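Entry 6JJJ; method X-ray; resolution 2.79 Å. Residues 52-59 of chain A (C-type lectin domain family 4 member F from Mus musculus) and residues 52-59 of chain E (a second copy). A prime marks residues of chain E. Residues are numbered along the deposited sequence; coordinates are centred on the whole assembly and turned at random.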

ATOM      1  N   CYS A  52       6.102  14.047  13.610  1.00 92.25           N
ATOM      2  CA  CYS A  52       5.845  12.673  14.036  1.00 97.96           C
ATOM      3  C   CYS A  52       4.718  12.620  15.065  1.00101.47           C
ATOM      4  O   CYS A  52       3.915  11.679  15.072  1.00101.91           O
ATOM      5  CB  CYS A  52       7.117  12.040  14.600  1.00101.82           C
ATOM      6  SG  CYS A  52       8.525  11.908  13.442  1.00106.18           S
ATOM      7  N   THR A  53       4.650  13.619  15.950  1.00111.21           N
ATOM      8  CA  THR A  53       3.553  13.687  16.909  1.00109.66           C
ATOM      9  C   THR A  53       2.230  13.892  16.187  1.00112.47           C
ATOM     10  O   THR A  53       1.242  13.200  16.461  1.00114.29           O
ATOM     11  CB  THR A  53       3.787  14.819  17.911  1.00106.01           C
ATOM     12  OG1 THR A  53       4.032  16.038  17.196  1.00107.13           O
ATOM     13  CG2 THR A  53       4.962  14.509  18.819  1.00106.22           C
ATOM     14  N   SER A  54       2.193  14.845  15.250  1.00132.70           N
ATOM     15  CA  SER A  54       0.961  15.110  14.519  1.00132.49           C
ATOM     16  C   SER A  54       0.392  13.824  13.940  1.00132.02           C
ATOM     17  O   SER A  54      -0.825  13.605  13.960  1.00137.51           O
ATOM     18  CB  SER A  54       1.214  16.120  13.399  1.00137.21           C
ATOM     19  OG  SER A  54       1.866  15.511  12.297  1.00141.48           O
ATOM     20  N   GLN A  55       1.261  12.940  13.458  1.00110.61           N
ATOM     21  CA  GLN A  55       0.832  11.667  12.906  1.00102.91           C
ATOM     22  C   GLN A  55       0.831  10.559  13.954  1.00 98.91           C
ATOM     23  O   GLN A  55       0.895   9.377  13.596  1.00100.03           O
ATOM     24  CB  GLN A  55       1.750  11.277  11.748  1.00100.59           C
ATOM     25  CG  GLN A  55       2.051  12.403  10.760  1.00108.00           C
ATOM     26  CD  GLN A  55       0.836  13.054  10.142  1.00112.68           C
ATOM     27  OE1 GLN A  55      -0.128  13.394  10.827  1.00116.85           O
ATOM     28  NE2 GLN A  55       0.883  13.248   8.830  1.00111.68           N
ATOM     29  N   GLY A  56       0.731  10.911  15.234  1.00 90.23           N
ATOM     30  CA  GLY A  56       0.676   9.905  16.279  1.00 88.63           C
ATOM     31  C   GLY A  56       1.894   9.014  16.332  1.00 83.43           C
ATOM     32  O   GLY A  56       1.788   7.844  16.717  1.00 78.00           O
ATOM     33  N   ALA A  57       3.056   9.542  15.955  1.00 92.22           N
ATOM     34  CA  ALA A  57       4.301   8.797  15.954  1.00 99.91           C
ATOM     35  C   ALA A  57       5.356   9.582  16.724  1.00107.79           C
ATOM     36  O   ALA A  57       5.124  10.708  17.174  1.00113.80           O
ATOM     37  CB  ALA A  57       4.770   8.520  14.519  1.00 97.04           C
ATOM     38  N   HIS A  58       6.534   8.976  16.855  1.00103.85           N
ATOM     39  CA  HIS A  58       7.703   9.629  17.425  1.00106.91           C
ATOM     40  C   HIS A  58       8.912   9.301  16.562  1.00103.90           C
ATOM     41  O   HIS A  58       8.895   8.358  15.767  1.00104.44           O
ATOM     42  CB  HIS A  58       7.949   9.189  18.877  1.00118.29           C
ATOM     43  CG  HIS A  58       6.939   9.719  19.847  1.00131.82           C
ATOM     44  ND1 HIS A  58       6.508   9.005  20.944  1.00137.59           N
ATOM     45  CD2 HIS A  58       6.284  10.904  19.889  1.00137.19           C
ATOM     46  CE1 HIS A  58       5.628   9.724  21.618  1.00138.04           C
ATOM     47  NE2 HIS A  58       5.473  10.880  20.998  1.00137.10           N
ATOM     48  N   LEU A  59       9.968  10.092  16.728  1.00102.84           N
ATOM     49  CA  LEU A  59      11.206   9.853  15.997  1.00 96.07           C
ATOM     50  C   LEU A  59      11.748   8.469  16.332  1.00 90.27           C
ATOM     51  O   LEU A  59      11.881   8.110  17.506  1.00 87.08           O
ATOM     52  CB  LEU A  59      12.229  10.928  16.341  1.00 93.04           C
ATOM     53  CG  LEU A  59      11.900  12.329  15.819  1.00 85.98           C
ATOM     54  CD1 LEU A  59      12.786  13.378  16.477  1.00 84.29           C
ATOM     55  CD2 LEU A  59      12.038  12.388  14.306  1.00 83.63           C
TER
ATOM     56  N   CYS E  52      -5.336  11.711  21.326  1.00114.85           N
ATOM     57  CA  CYS E  52      -4.070  11.688  22.052  1.00124.31           C
ATOM     58  C   CYS E  52      -2.888  11.734  21.092  1.00120.53           C
ATOM     59  O   CYS E  52      -1.861  12.360  21.383  1.00125.21           O
ATOM     60  CB  CYS E  52      -3.992  10.444  22.934  1.00118.07           C
ATOM     61  SG  CYS E  52      -5.263  10.340  24.223  1.00114.39           S
ATOM     62  N   THR E  53      -3.011  11.060  19.945  1.00115.85           N
ATOM     63  CA  THR E  53      -1.964  11.112  18.928  1.00113.21           C
ATOM     64  C   THR E  53      -1.839  12.509  18.337  1.00109.73           C
ATOM     65  O   THR E  53      -0.728  13.046  18.220  1.00103.89           O
ATOM     66  CB  THR E  53      -2.263  10.101  17.820  1.00112.28           C
ATOM     67  OG1 THR E  53      -3.599  10.309  17.338  1.00114.70           O
ATOM     68  CG2 THR E  53      -2.116   8.677  18.326  1.00115.60           C
ATOM     69  N   SER E  54      -2.965  13.105  17.925  1.00127.89           N
ATOM     70  CA  SER E  54      -2.930  14.461  17.390  1.00127.53           C
ATOM     71  C   SER E  54      -2.184  15.393  18.333  1.00127.93           C
ATOM     72  O   SER E  54      -1.451  16.287  17.894  1.00132.89           O
ATOM     73  CB  SER E  54      -4.344  14.988  17.148  1.00127.31           C
ATOM     74  OG  SER E  54      -4.920  15.402  18.372  1.00130.01           O
ATOM     75  N   GLN E  55      -2.378  15.202  19.640  1.00104.78           N
ATOM     76  CA  GLN E  55      -1.660  15.947  20.669  1.00104.97           C
ATOM     77  C   GLN E  55      -0.383  15.250  21.102  1.00 96.55           C
ATOM     78  O   GLN E  55       0.011  15.369  22.270  1.00 96.78           O
ATOM     79  CB  GLN E  55      -2.567  16.225  21.875  1.00112.75           C
ATOM     80  CG  GLN E  55      -3.773  17.060  21.483  1.00119.85           C
ATOM     81  CD  GLN E  55      -3.355  18.456  21.003  1.00123.24           C
ATOM     82  OE1 GLN E  55      -2.212  18.876  21.199  1.00126.76           O
ATOM     83  NE2 GLN E  55      -4.195  19.060  20.184  1.00122.94           N
ATOM     84  N   GLY E  56       0.229  14.457  20.227  1.00 89.15           N
ATOM     85  CA  GLY E  56       1.542  13.913  20.522  1.00 84.72           C
ATOM     86  C   GLY E  56       1.604  13.102  21.789  1.00 84.43           C
ATOM     87  O   GLY E  56       2.655  13.045  22.437  1.00 79.89           O
ATOM     88  N   ALA E  57       0.490  12.490  22.171  1.00101.00           N
ATOM     89  CA  ALA E  57       0.373  11.684  23.372  1.00105.74           C
ATOM     90  C   ALA E  57      -0.257  10.349  22.999  1.00111.66           C
ATOM     91  O   ALA E  57      -0.604  10.103  21.840  1.00112.92           O
ATOM     92  CB  ALA E  57      -0.455  12.406  24.444  1.00102.66           C
ATOM     93  N   HIS E  58      -0.409   9.488  24.003  1.00111.78           N
ATOM     94  CA  HIS E  58      -1.130   8.230  23.871  1.00115.43           C
ATOM     95  C   HIS E  58      -2.023   8.051  25.091  1.00103.80           C
ATOM     96  O   HIS E  58      -1.834   8.702  26.121  1.00103.78           O
ATOM     97  CB  HIS E  58      -0.170   7.037  23.735  1.00137.87           C
ATOM     98  CG  HIS E  58       0.552   6.986  22.425  1.00141.63           C
ATOM     99  ND1 HIS E  58       1.852   6.546  22.306  1.00160.06           N
ATOM    100  CD2 HIS E  58       0.146   7.301  21.172  1.00159.87           C
ATOM    101  CE1 HIS E  58       2.219   6.599  21.038  1.00152.74           C
ATOM    102  NE2 HIS E  58       1.202   7.056  20.330  1.00160.94           N
ATOM    103  N   LEU E  59      -3.007   7.159  24.968  1.00 93.78           N
ATOM    104  CA  LEU E  59      -3.883   6.859  26.093  1.00 90.95           C
ATOM    105  C   LEU E  59      -3.061   6.325  27.259  1.00 82.21           C
ATOM    106  O   LEU E  59      -2.289   5.374  27.104  1.00 77.37           O
ATOM    107  CB  LEU E  59      -4.948   5.842  25.686  1.00 92.95           C
ATOM    108  CG  LEU E  59      -6.039   6.312  24.723  1.00 86.04           C
ATOM    109  CD1 LEU E  59      -6.811   5.132  24.155  1.00 79.86           C
ATOM    110  CD2 LEU E  59      -6.989   7.272  25.427  1.00 82.00           C
TER

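The two copies meet through the end of a helix and the turn that follows it, in a nearly symmetric arrangement. The CA register runs in opposite senses: Thr53 lies across from Gly56′ at 4.1 Å, Ser54 from Ser54′ at 4.9 Å, and Gly56 from Thr53′ at 3.9 Å, each distance CA to CA. About 300 Å² is buried, both sides summed, and no hydrogen bond crosses between the stretches.

The backbone bonding lies within each chain. As Gln55 and Gln55′ leave helical phi/psi, the turn is held by Gly56 N to Thr53 O and Gly56′ N to Thr53′ O, both 2.6 Å, and by very short bonds from Ala57 N to Cys52 O and Ala57′ N to Cys52′ O, both 2.5 Å.

Van der Waals packing is tightest where threonine meets glycine. Thr53 CB is 3.6 Å from Gly56′ CA, and Thr53′ CB is 3.3 Å from Gly56 CA. An ideal CB built on Gly56 would fall 2.6 Å from Thr53′ CB, and one on Gly56′ 3.0 Å from Thr53 CB, both clashes; the absence of a side chain therefore permits this approach. The positive phi values, 60° and 58°, independently favour glycine.

Polar proximity is not bonding here. Thr53 O and Thr53′ O are 2.6 Å apart, but both are acceptors, so the contact supplies no hydrogen bond and is electrostatically unfavourable as modelled.

The histidines complete the contact. Both CA-to-CB bonds point sideways, yet the ring ends come nearer: His58 NE2 lies 3.8 Å from Gly56′ O, and His58′ NE2 3.7 Å from Gly56 O. Each oxygen sits at the ring edge, near its plane. The two rings form an oblique aromatic pair, with centroids 5.9 Å apart and planes at 47°.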